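Local coordinates for alpha-l-arabinofuranosidase domain protein (Thermotoga maritima, PDB 4ATW), which probably hydrolyses terminal alpha-L-arabinofuranosyl residues from arabinose-containing polysaccharides, as a thermostable arabinofuranosidase, at residues A[46-50]-A[111-115]; A[352-356]-A[476-480]; A[358-364]-A[394-400]. All blocks are in the same frame, centred on the assembly; numbering follows the deposited sequence.

Interaction 1 of 3, residues A[46-50]-A[111-115]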
ATOM      1  N   GLU A  46      -4.201   6.682  26.023  1.00 67.36           N
ATOM      2  CA  GLU A  46      -3.560   7.896  26.508  1.00 72.82           C
ATOM      3  C   GLU A  46      -3.426   8.997  25.493  1.00 68.33           C
ATOM      4  O   GLU A  46      -3.946  10.101  25.685  1.00 62.48           O
ATOM      5  CB  GLU A  46      -2.172   7.558  27.052  1.00 82.53           C
ATOM      6  CG  GLU A  46      -2.217   7.387  28.515  1.00 92.14           C
ATOM      7  CD  GLU A  46      -3.035   8.502  29.112  1.00100.82           C
ATOM      8  OE1 GLU A  46      -2.531   9.642  29.157  1.00107.03           O
ATOM      9  OE2 GLU A  46      -4.197   8.257  29.502  1.00112.54           O
ATOM     10  N   ARG A  47      -2.721   8.679  24.408  1.00 61.36           N
ATOM     11  CA  ARG A  47      -2.464   9.637  23.362  1.00 51.67           C
ATOM     12  C   ARG A  47      -3.613   9.797  22.376  1.00 52.79           C
ATOM     13  O   ARG A  47      -3.464  10.490  21.379  1.00 55.81           O
ATOM     14  CB  ARG A  47      -1.165   9.264  22.649  1.00 39.77           C
ATOM     15  CG  ARG A  47      -0.405   8.090  23.269  1.00 38.70           C
ATOM     16  CD  ARG A  47       0.930   7.866  22.495  1.00 59.04           C
ATOM     17  NE  ARG A  47       1.500   6.512  22.556  1.00 47.76           N
ATOM     18  CZ  ARG A  47       0.805   5.369  22.483  1.00 48.86           C
ATOM     19  NH1 ARG A  47      -0.523   5.370  22.353  1.00 43.31           N
ATOM     20  NH2 ARG A  47       1.449   4.203  22.523  1.00 48.88           N
ATOM     21  N   GLY A  48      -4.762   9.187  22.674  1.00 50.62           N
ATOM     22  CA  GLY A  48      -5.924   9.277  21.789  1.00 46.35           C
ATOM     23  C   GLY A  48      -6.011   8.227  20.676  1.00 42.33           C
ATOM     24  O   GLY A  48      -6.824   8.321  19.759  1.00 30.87           O
ATOM     25  N   PHE A  49      -5.166   7.218  20.753  1.00 40.10           N
ATOM     26  CA  PHE A  49      -5.170   6.195  19.739  1.00 48.80           C
ATOM     27  C   PHE A  49      -6.202   5.108  20.046  1.00 56.04           C
ATOM     28  O   PHE A  49      -6.272   4.611  21.158  1.00 63.64           O
ATOM     29  CB  PHE A  49      -3.779   5.574  19.646  1.00 44.45           C
ATOM     30  CG  PHE A  49      -2.667   6.569  19.384  1.00 39.90           C
ATOM     31  CD1 PHE A  49      -2.923   7.796  18.773  1.00 37.71           C
ATOM     32  CD2 PHE A  49      -1.339   6.223  19.654  1.00 40.79           C
ATOM     33  CE1 PHE A  49      -1.875   8.643  18.431  1.00 34.56           C
ATOM     34  CE2 PHE A  49      -0.289   7.081  19.307  1.00 33.73           C
ATOM     35  CZ  PHE A  49      -0.564   8.281  18.696  1.00 30.73           C
ATOM     36  N   ARG A  50      -7.016   4.739  19.069  1.00 53.61           N
ATOM     37  CA  ARG A  50      -7.985   3.701  19.307  1.00 48.63           C
ATOM     38  C   ARG A  50      -7.177   2.448  19.559  1.00 51.01           C
ATOM     39  O   ARG A  50      -6.352   2.073  18.713  1.00 52.02           O
ATOM     40  CB  ARG A  50      -8.856   3.521  18.080  1.00 46.41           C
ATOM     41  CG  ARG A  50      -9.996   4.472  17.983  1.00 21.80           C
ATOM     42  CD  ARG A  50     -11.063   4.056  18.947  1.00 44.02           C
ATOM     43  NE  ARG A  50     -12.382   4.333  18.382  1.00 48.75           N
ATOM     44  CZ  ARG A  50     -13.110   3.448  17.714  1.00 42.75           C
ATOM     45  NH1 ARG A  50     -12.656   2.218  17.523  1.00 33.17           N
ATOM     46  NH2 ARG A  50     -14.287   3.802  17.228  1.00 26.77           N
ATOM     47  N   GLU A 111       4.642   9.368  16.410  1.00 35.14           N
ATOM     48  CA  GLU A 111       4.393   8.575  17.610  1.00 18.58           C
ATOM     49  C   GLU A 111       3.630   7.352  17.164  1.00 23.63           C
ATOM     50  O   GLU A 111       4.068   6.249  17.408  1.00 26.42           O
ATOM     51  CB  GLU A 111       3.584   9.349  18.626  1.00 24.91           C
ATOM     52  CG  GLU A 111       3.774   8.793  20.025  1.00 63.53           C
ATOM     53  CD  GLU A 111       4.206   9.864  21.039  1.00 74.68           C
ATOM     54  OE1 GLU A 111       3.346  10.672  21.479  1.00 68.70           O
ATOM     55  OE2 GLU A 111       5.411   9.904  21.388  1.00 78.11           O
ATOM     56  N   TYR A 112       2.513   7.546  16.466  1.00 27.55           N
ATOM     57  CA  TYR A 112       1.739   6.422  15.965  1.00 35.43           C
ATOM     58  C   TYR A 112       2.604   5.447  15.153  1.00 36.25           C
ATOM     59  O   TYR A 112       2.412   4.219  15.209  1.00 39.89           O
ATOM     60  CB  TYR A 112       0.575   6.908  15.108  1.00 26.55           C
ATOM     61  CG  TYR A 112      -0.570   5.908  14.989  1.00 37.74           C
ATOM     62  CD1 TYR A 112      -0.550   4.881  14.051  1.00 30.36           C
ATOM     63  CD2 TYR A 112      -1.653   5.983  15.841  1.00 36.23           C
ATOM     64  CE1 TYR A 112      -1.579   3.958  13.971  1.00 37.86           C
ATOM     65  CE2 TYR A 112      -2.681   5.072  15.777  1.00 52.21           C
ATOM     66  CZ  TYR A 112      -2.653   4.050  14.847  1.00 52.26           C
ATOM     67  OH  TYR A 112      -3.701   3.107  14.900  1.00 52.54           O
ATOM     68  N   CYS A 113       3.555   5.975  14.398  1.00 26.83           N
ATOM     69  CA  CYS A 113       4.419   5.092  13.617  1.00 36.78           C
ATOM     70  C   CYS A 113       5.290   4.254  14.520  1.00 32.83           C
ATOM     71  O   CYS A 113       5.384   3.031  14.367  1.00 30.89           O
ATOM     72  CB  CYS A 113       5.301   5.880  12.672  1.00 24.61           C
ATOM     73  SG  CYS A 113       4.377   6.443  11.327  1.00 46.88           S
ATOM     74  N   ARG A 114       5.940   4.937  15.446  1.00 38.41           N
ATOM     75  CA  ARG A 114       6.801   4.295  16.404  1.00 41.12           C
ATOM     76  C   ARG A 114       6.024   3.116  17.043  1.00 43.00           C
ATOM     77  O   ARG A 114       6.478   1.967  17.006  1.00 40.88           O
ATOM     78  CB  ARG A 114       7.201   5.320  17.461  1.00 29.74           C
ATOM     79  CG  ARG A 114       8.702   5.518  17.617  1.00 55.85           C
ATOM     80  CD  ARG A 114       9.358   6.455  16.572  1.00 64.22           C
ATOM     81  NE  ARG A 114       9.686   5.785  15.307  1.00 67.72           N
ATOM     82  CZ  ARG A 114      10.496   6.288  14.376  1.00 57.82           C
ATOM     83  NH1 ARG A 114      11.077   7.480  14.550  1.00 20.20           N
ATOM     84  NH2 ARG A 114      10.735   5.570  13.280  1.00 59.41           N
ATOM     85  N   GLU A 115       4.839   3.407  17.587  1.00 37.36           N
ATOM     86  CA  GLU A 115       3.996   2.427  18.255  1.00 27.37           C
ATOM     87  C   GLU A 115       3.659   1.202  17.444  1.00 32.80           C
ATOM     88  O   GLU A 115       3.557   0.113  18.000  1.00 30.37           O
ATOM     89  CB  GLU A 115       2.701   3.075  18.720  1.00 32.44           C
ATOM     90  CG  GLU A 115       1.802   2.141  19.512  1.00 47.98           C
ATOM     91  CD  GLU A 115       2.299   1.851  20.942  1.00 53.45           C
ATOM     92  OE1 GLU A 115       3.196   2.560  21.464  1.00 46.32           O
ATOM     93  OE2 GLU A 115       1.762   0.900  21.551  1.00 56.56           O
TER
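The ring of Phe49 is held between two groups. Tyr112 CD2 stands 3.5 Å above the centre of one face, and Arg47 CB lies over the centre of the opposite face, 4.0 Å from the plane. At the edge, Phe49 CZ comes 4.3 Å from Glu111 CB. Tyr112 points its own edge at Phe49, and with centroids 4.8 Å apart and planes at 73° this is a T-shaped (edge-to-face) pair. The contact belongs to the outer layer of the (beta/alpha)8 barrel: it joins the loop leading into helix 51-58 to helix 106-116, and Leu54 of helix 51-58 touches both side chains.

Nearer the surface the contact turns polar. Arg47 NH2 makes a salt bridge to Glu115 OE1 at 2.6 Å, with the carboxylate oxygen at the edge of the guanidinium and the two planes 65° apart. Glu115 reaches it because CG is anti to the backbone N and the chain then bends at chi2 (74°). Both charges have second partners: Arg47 NH1 pairs with Asp45, whose other oxygen accepts the backbone N-H of Phe49, while Glu115 OE2 meets Lys58. The charges are thus shared among loop and both helices. Against Glu111 lies the CD methylene of Arg47 and not its guanidinium: Arg47 CD is 3.9 Å from Glu111 CG and 3.8 Å from Glu111 OE1, whereas Arg47 NE and Glu111 OE1 stay 4.7 Å apart.

Interaction 2 of 3, residues A[352-356]-A[476-480]; sequences LIVNH and CSVIE
Val478 is the bump of this contact, and Leu352, Ile353 and His356 form the hollow that receives it. Its two methyls divide the work. Val478 CG2 fits between two helix side chains, 3.9 Å from Leu352 CD1 and 4.1 Å from Ile353 CD1, while Val478 CG1, anti to the backbone N (chi1 -180°), turns to the end of the helix and packs 3.7 Å from His356 CB. Two residues back on the strand, Cys476 makes a second, smaller bump on the same side: its SG lies 4.0 Å from Leu352 CD2 and 4.3 Å from Ile353 CD1. Leu352 therefore straddles the two strand residues, one methyl on each.

At the other end the apolar fit gives way to a hydrogen bond. His356 ND1 donates to Glu480 OE1 over 2.7 Å, nearly straight at 169°. The oxygen sits in the imidazole plane, but the donor meets it on the syn side, 30° out of the carboxylate plane. Tyr435 of the neighbouring strand stacks on the His356 ring, consistent with a ring fixed in its rotation by the bond and the stack together.

Cys476 is also disulfide-bonded to Cys306 of helix 299-313, whose Leu309 and Gln313 touch Ile353. This is helix-on-sheet packing at a domain interface: the last helix of the (beta/alpha)8 barrel lies against the C-terminal beta domain, as in related arabinofuranosidases.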
ATOM      1  N   LEU A 352      -3.567 -12.317   5.978  1.00 42.59           N
ATOM      2  CA  LEU A 352      -3.109 -13.584   5.445  1.00 32.42           C
ATOM      3  C   LEU A 352      -1.713 -13.540   4.867  1.00 36.71           C
ATOM      4  O   LEU A 352      -0.833 -14.285   5.301  1.00 41.18           O
ATOM      5  CB  LEU A 352      -4.068 -14.075   4.381  1.00 44.81           C
ATOM      6  CG  LEU A 352      -3.637 -15.341   3.656  1.00 34.25           C
ATOM      7  CD1 LEU A 352      -3.465 -16.461   4.632  1.00 13.48           C
ATOM      8  CD2 LEU A 352      -4.695 -15.665   2.619  1.00 42.29           C
ATOM      9  N   ILE A 353      -1.479 -12.655   3.903  1.00 38.23           N
ATOM     10  CA  ILE A 353      -0.156 -12.632   3.286  1.00 34.96           C
ATOM     11  C   ILE A 353       0.978 -12.089   4.113  1.00 31.63           C
ATOM     12  O   ILE A 353       2.093 -12.562   3.984  1.00 34.80           O
ATOM     13  CB  ILE A 353      -0.137 -11.884   1.937  1.00 30.76           C
ATOM     14  CG1 ILE A 353      -1.291 -12.343   1.052  1.00 33.36           C
ATOM     15  CG2 ILE A 353       1.172 -12.205   1.215  1.00 29.31           C
ATOM     16  CD1 ILE A 353      -1.189 -13.806   0.611  1.00 33.83           C
ATOM     17  N   VAL A 354       0.728 -11.105   4.961  1.00 31.02           N
ATOM     18  CA  VAL A 354       1.841 -10.573   5.736  1.00 40.29           C
ATOM     19  C   VAL A 354       2.340 -11.541   6.814  1.00 40.95           C
ATOM     20  O   VAL A 354       3.525 -11.587   7.129  1.00 38.99           O
ATOM     21  CB  VAL A 354       1.499  -9.207   6.402  1.00 45.04           C
ATOM     22  CG1 VAL A 354       1.161  -8.188   5.344  1.00 25.00           C
ATOM     23  CG2 VAL A 354       0.359  -9.365   7.396  1.00 44.54           C
ATOM     24  N   ASN A 355       1.440 -12.336   7.368  1.00 51.49           N
ATOM     25  CA  ASN A 355       1.859 -13.258   8.397  1.00 58.60           C
ATOM     26  C   ASN A 355       2.283 -14.630   7.860  1.00 63.56           C
ATOM     27  O   ASN A 355       2.774 -15.479   8.617  1.00 68.50           O
ATOM     28  CB  ASN A 355       0.740 -13.397   9.410  1.00 54.62           C
ATOM     29  CG  ASN A 355       0.533 -12.139  10.210  1.00 56.73           C
ATOM     30  OD1 ASN A 355       1.347 -11.787  11.060  1.00 42.15           O
ATOM     31  ND2 ASN A 355      -0.566 -11.441   9.936  1.00 60.84           N
ATOM     32  N   HIS A 356       2.116 -14.843   6.555  1.00 61.98           N
ATOM     33  CA  HIS A 356       2.468 -16.121   5.933  1.00 60.38           C
ATOM     34  C   HIS A 356       3.196 -15.885   4.612  1.00 59.69           C
ATOM     35  O   HIS A 356       2.727 -16.291   3.555  1.00 55.31           O
ATOM     36  CB  HIS A 356       1.184 -16.963   5.733  1.00 52.06           C
ATOM     37  CG  HIS A 356       0.431 -17.222   7.016  1.00 56.02           C
ATOM     38  ND1 HIS A 356       0.927 -18.026   8.024  1.00 50.78           N
ATOM     39  CD2 HIS A 356      -0.715 -16.682   7.504  1.00 54.67           C
ATOM     40  CE1 HIS A 356       0.125 -17.957   9.073  1.00 52.79           C
ATOM     41  NE2 HIS A 356      -0.879 -17.149   8.783  1.00 42.38           N
ATOM     42  N   CYS A 476      -7.887 -17.594  -1.589  1.00 58.38           N
ATOM     43  CA  CYS A 476      -6.498 -17.191  -1.591  1.00 61.16           C
ATOM     44  C   CYS A 476      -5.936 -18.042  -0.481  1.00 56.32           C
ATOM     45  O   CYS A 476      -6.438 -18.003   0.640  1.00 42.75           O
ATOM     46  CB  CYS A 476      -6.479 -15.708  -1.253  1.00 74.18           C
ATOM     47  SG  CYS A 476      -4.927 -14.769  -1.254  1.00 79.76           S
ATOM     48  N   SER A 477      -4.917 -18.831  -0.796  1.00 55.56           N
ATOM     49  CA  SER A 477      -4.354 -19.732   0.197  1.00 48.95           C
ATOM     50  C   SER A 477      -2.835 -19.692   0.276  1.00 50.52           C
ATOM     51  O   SER A 477      -2.152 -19.377  -0.687  1.00 56.38           O
ATOM     52  CB  SER A 477      -4.804 -21.162  -0.120  1.00 58.59           C
ATOM     53  OG  SER A 477      -6.203 -21.250  -0.365  1.00 67.35           O
ATOM     54  N   VAL A 478      -2.306 -19.997   1.446  1.00 50.29           N
ATOM     55  CA  VAL A 478      -0.866 -20.043   1.646  1.00 55.36           C
ATOM     56  C   VAL A 478      -0.547 -21.371   2.331  1.00 61.41           C
ATOM     57  O   VAL A 478      -0.895 -21.604   3.514  1.00 61.09           O
ATOM     58  CB  VAL A 478      -0.353 -18.940   2.579  1.00 54.74           C
ATOM     59  CG1 VAL A 478       1.178 -19.064   2.733  1.00 43.33           C
ATOM     60  CG2 VAL A 478      -0.784 -17.595   2.069  1.00 62.00           C
ATOM     61  N   ILE A 479       0.094 -22.258   1.585  1.00 58.20           N
ATOM     62  CA  ILE A 479       0.474 -23.542   2.135  1.00 52.05           C
ATOM     63  C   ILE A 479       1.800 -23.266   2.835  1.00 43.48           C
ATOM     64  O   ILE A 479       2.775 -22.881   2.199  1.00 39.43           O
ATOM     65  CB  ILE A 479       0.639 -24.595   1.002  1.00 54.58           C
ATOM     66  CG1 ILE A 479      -0.702 -24.822   0.299  1.00 57.25           C
ATOM     67  CG2 ILE A 479       1.098 -25.890   1.574  1.00 57.64           C
ATOM     68  CD1 ILE A 479      -0.662 -25.737  -0.926  1.00 55.24           C
ATOM     69  N   GLU A 480       1.819 -23.428   4.148  1.00 41.40           N
ATOM     70  CA  GLU A 480       3.024 -23.174   4.932  1.00 48.81           C
ATOM     71  C   GLU A 480       3.657 -24.485   5.324  1.00 49.04           C
ATOM     72  O   GLU A 480       3.184 -25.168   6.230  1.00 63.07           O
ATOM     73  CB  GLU A 480       2.681 -22.380   6.181  1.00 35.24           C
ATOM     74  CG  GLU A 480       3.861 -21.837   6.903  1.00 40.74           C
ATOM     75  CD  GLU A 480       3.438 -20.878   8.007  1.00 50.86           C
ATOM     76  OE1 GLU A 480       3.040 -19.732   7.684  1.00 36.21           O
ATOM     77  OE2 GLU A 480       3.487 -21.285   9.201  1.00 56.61           O
TER

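Interaction 3 of 3, residues A[358-364]-A[394-400]; sequences GEKLVKT and AAASISE
Val362 and Ile398 meet on the densely packed face of this strand pair, with Val362 CG1 3.4 Å from Ile398 CG1 and the two side chains crossing at about a right angle. Ala396 fills the next place on that face, its CB 3.7 Å from Thr364 CB. Val7 of strand 4-8, a strand of the same mixed sheet, touches both Val362 and Ala396. On the other face Leu361 CD1 approaches Ala395 CB at a looser 4.3 Å, and helix 299-313 covers Ala395 and Ser397 there.

Strands 360-376 and 383-398 form an antiparallel beta hairpin, and the two segments belong to its open end, far from the connecting turn. Lys360 and Ile398 are a hydrogen-bonded pair: Ile398 N donates to Lys360 O at 2.9 Å, and Lys360 N to Ile398 O at 3.3 Å, both in the carbonyl plane. Glu359 and Lys360 together face Ile398, a classic beta bulge in which Ile398 O also receives a weak bond from Glu359 N. The segment axes run 125° apart in direction, well short of straight antiparallel, so the pair is strongly splayed.

Before the bulge, Gly358 N makes a nearly straight bond (172°) to Ser397 OG at 3.1 Å; that hydroxyl also has a weak hydrogen bond with Phe406 O.

The solvent side is held more loosely. Lys360 NZ reaches Glu400 OE2 in a salt bridge of 3.5 Å, beyond the end of strand 383-398, where Glu400 is exposed. Glu359, bent at chi2 (62°), brings its carboxylate to the backbone of Ser399 and Glu400, and Glu359 OE1 accepts a bent, weak bond from Glu400 N at 2.9 Å.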
ATOM      1  N   GLY A 358       7.477 -15.221   2.929  1.00 47.19           N
ATOM      2  CA  GLY A 358       8.922 -15.159   3.119  1.00 46.20           C
ATOM      3  C   GLY A 358       9.624 -13.906   2.613  1.00 43.43           C
ATOM      4  O   GLY A 358       9.034 -13.070   1.936  1.00 51.52           O
ATOM      5  N   GLU A 359      10.902 -13.776   2.941  1.00 43.31           N
ATOM      6  CA  GLU A 359      11.679 -12.619   2.534  1.00 38.88           C
ATOM      7  C   GLU A 359      12.348 -12.802   1.172  1.00 40.65           C
ATOM      8  O   GLU A 359      12.932 -11.848   0.639  1.00 41.56           O
ATOM      9  CB  GLU A 359      12.746 -12.305   3.591  1.00 44.48           C
ATOM     10  CG  GLU A 359      12.215 -11.778   4.918  1.00 51.57           C
ATOM     11  CD  GLU A 359      11.315 -12.774   5.646  1.00 66.46           C
ATOM     12  OE1 GLU A 359      11.768 -13.919   5.859  1.00 71.42           O
ATOM     13  OE2 GLU A 359      10.165 -12.423   6.015  1.00 63.53           O
ATOM     14  N   LYS A 360      12.260 -14.013   0.617  1.00 36.45           N
ATOM     15  CA  LYS A 360      12.879 -14.320  -0.677  1.00 40.61           C
ATOM     16  C   LYS A 360      11.895 -15.037  -1.600  1.00 39.51           C
ATOM     17  O   LYS A 360      11.123 -15.888  -1.136  1.00 45.27           O
ATOM     18  CB  LYS A 360      14.118 -15.219  -0.498  1.00 51.82           C
ATOM     19  CG  LYS A 360      15.200 -14.726   0.458  1.00 57.99           C
ATOM     20  CD  LYS A 360      16.290 -15.799   0.581  1.00 71.63           C
ATOM     21  CE  LYS A 360      17.207 -15.620   1.811  1.00 76.73           C
ATOM     22  NZ  LYS A 360      18.061 -14.415   1.698  1.00 76.53           N
ATOM     23  N   LEU A 361      11.922 -14.694  -2.896  1.00 45.81           N
ATOM     24  CA  LEU A 361      11.040 -15.296  -3.914  1.00 47.30           C
ATOM     25  C   LEU A 361      11.790 -16.452  -4.529  1.00 49.13           C
ATOM     26  O   LEU A 361      12.946 -16.274  -4.927  1.00 47.41           O
ATOM     27  CB  LEU A 361      10.731 -14.303  -5.012  1.00 55.21           C
ATOM     28  CG  LEU A 361       9.740 -14.777  -6.064  1.00 54.94           C
ATOM     29  CD1 LEU A 361       8.391 -14.868  -5.403  1.00 64.65           C
ATOM     30  CD2 LEU A 361       9.680 -13.807  -7.250  1.00 45.53           C
ATOM     31  N   VAL A 362      11.138 -17.615  -4.637  1.00 45.97           N
ATOM     32  CA  VAL A 362      11.805 -18.816  -5.151  1.00 41.15           C
ATOM     33  C   VAL A 362      11.195 -19.350  -6.421  1.00 41.53           C
ATOM     34  O   VAL A 362       9.997 -19.305  -6.578  1.00 42.76           O
ATOM     35  CB  VAL A 362      11.798 -19.923  -4.089  1.00 43.29           C
ATOM     36  CG1 VAL A 362      12.626 -19.496  -2.890  1.00 42.84           C
ATOM     37  CG2 VAL A 362      10.379 -20.210  -3.649  1.00 36.57           C
ATOM     38  N   LYS A 363      12.036 -19.852  -7.322  1.00 46.37           N
ATOM     39  CA  LYS A 363      11.588 -20.365  -8.609  1.00 52.72           C
ATOM     40  C   LYS A 363      10.232 -20.981  -8.379  1.00 52.00           C
ATOM     41  O   LYS A 363      10.083 -21.970  -7.661  1.00 58.14           O
ATOM     42  CB  LYS A 363      12.597 -21.360  -9.189  1.00 61.35           C
ATOM     43  CG  LYS A 363      12.229 -21.918 -10.562  1.00 64.18           C
ATOM     44  CD  LYS A 363      12.316 -20.861 -11.634  1.00 69.79           C
ATOM     45  CE  LYS A 363      12.435 -21.481 -13.035  1.00 87.80           C
ATOM     46  NZ  LYS A 363      11.151 -22.009 -13.619  1.00 71.50           N
ATOM     47  N   THR A 364       9.234 -20.371  -8.987  1.00 50.32           N
ATOM     48  CA  THR A 364       7.871 -20.851  -8.865  1.00 49.70           C
ATOM     49  C   THR A 364       7.292 -20.665 -10.270  1.00 49.01           C
ATOM     50  O   THR A 364       7.373 -19.579 -10.846  1.00 53.89           O
ATOM     51  CB  THR A 364       7.062 -20.107  -7.739  1.00 54.27           C
ATOM     52  OG1 THR A 364       5.669 -20.136  -8.041  1.00 47.38           O
ATOM     53  CG2 THR A 364       7.541 -18.641  -7.560  1.00 48.10           C
ATOM     54  N   ALA A 394       0.296 -17.916  -8.546  1.00 28.20           N
ATOM     55  CA  ALA A 394       0.875 -18.142  -7.235  1.00 33.05           C
ATOM     56  C   ALA A 394       2.349 -17.722  -7.106  1.00 39.76           C
ATOM     57  O   ALA A 394       3.054 -17.485  -8.100  1.00 32.81           O
ATOM     58  CB  ALA A 394       0.728 -19.578  -6.877  1.00 16.64           C
ATOM     59  N   ALA A 395       2.805 -17.641  -5.856  1.00 39.00           N
ATOM     60  CA  ALA A 395       4.157 -17.207  -5.572  1.00 40.57           C
ATOM     61  C   ALA A 395       4.696 -17.892  -4.343  1.00 38.95           C
ATOM     62  O   ALA A 395       4.073 -17.892  -3.291  1.00 37.14           O
ATOM     63  CB  ALA A 395       4.183 -15.705  -5.386  1.00 45.38           C
ATOM     64  N   ALA A 396       5.880 -18.457  -4.499  1.00 37.06           N
ATOM     65  CA  ALA A 396       6.520 -19.195  -3.443  1.00 42.17           C
ATOM     66  C   ALA A 396       7.645 -18.415  -2.792  1.00 48.04           C
ATOM     67  O   ALA A 396       8.612 -18.023  -3.458  1.00 61.69           O
ATOM     68  CB  ALA A 396       7.053 -20.492  -4.011  1.00 39.27           C
ATOM     69  N   SER A 397       7.535 -18.203  -1.485  1.00 40.06           N
ATOM     70  CA  SER A 397       8.566 -17.464  -0.774  1.00 44.88           C
ATOM     71  C   SER A 397       9.203 -18.351   0.275  1.00 52.52           C
ATOM     72  O   SER A 397       8.603 -19.333   0.707  1.00 56.90           O
ATOM     73  CB  SER A 397       7.962 -16.228  -0.110  1.00 48.28           C
ATOM     74  OG  SER A 397       6.618 -16.484   0.267  1.00 70.79           O
ATOM     75  N   ILE A 398      10.413 -17.985   0.683  1.00 50.39           N
ATOM     76  CA  ILE A 398      11.190 -18.697   1.686  1.00 46.21           C
ATOM     77  C   ILE A 398      11.553 -17.750   2.820  1.00 58.68           C
ATOM     78  O   ILE A 398      11.850 -16.585   2.563  1.00 68.27           O
ATOM     79  CB  ILE A 398      12.463 -19.167   1.084  1.00 42.41           C
ATOM     80  CG1 ILE A 398      12.196 -20.447   0.338  1.00 60.13           C
ATOM     81  CG2 ILE A 398      13.516 -19.321   2.134  1.00 45.89           C
ATOM     82  CD1 ILE A 398      13.469 -21.182  -0.034  1.00 77.88           C
ATOM     83  N   SER A 399      11.551 -18.224   4.066  1.00 53.04           N
ATOM     84  CA  SER A 399      11.899 -17.331   5.177  1.00 59.75           C
ATOM     85  C   SER A 399      13.390 -16.938   5.085  1.00 62.30           C
ATOM     86  O   SER A 399      14.141 -17.517   4.297  1.00 60.52           O
ATOM     87  CB  SER A 399      11.568 -17.989   6.533  1.00 57.02           C
ATOM     88  OG  SER A 399      12.477 -19.014   6.890  1.00 76.83           O
ATOM     89  N   GLU A 400      13.818 -15.946   5.859  1.00 63.86           N
ATOM     90  CA  GLU A 400      15.212 -15.510   5.797  1.00 76.10           C
ATOM     91  C   GLU A 400      16.188 -16.647   6.041  1.00 77.91           C
ATOM     92  O   GLU A 400      17.120 -16.866   5.254  1.00 84.01           O
ATOM     93  CB  GLU A 400      15.488 -14.393   6.809  1.00 79.85           C
ATOM     94  CG  GLU A 400      16.898 -13.830   6.686  1.00 90.35           C
ATOM     95  CD  GLU A 400      17.156 -13.173   5.319  1.00 98.75           C
ATOM     96  OE1 GLU A 400      16.176 -12.760   4.655  1.00102.63           O
ATOM     97  OE2 GLU A 400      18.340 -13.059   4.913  1.00 93.79           O
TER

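Interaction 1 stands apart: its centre is 28 Å from that of interaction 2 and 33 Å from that of interaction 3, and it closes in the chain before either opens. It packs the loop before helix 51-58 against helix 106-116 of the (beta/alpha)8 barrel. Interactions 2 and 3 have centres 12 Å apart; helix 345-355, the last of the barrel, is followed, after a short loop, by strand 360-376, and interaction 3 is nested inside the loop that interaction 2 closes. Both reach the same mixed sheet, and helix 299-313 touches both. The chain thus leaves the barrel, builds most of the beta domain (strands 4-8 and 11-15 also join its sheet), and returns with strand 475-481 to its exit helix, where the Cys306-Cys476 disulfide links the two parts covalently.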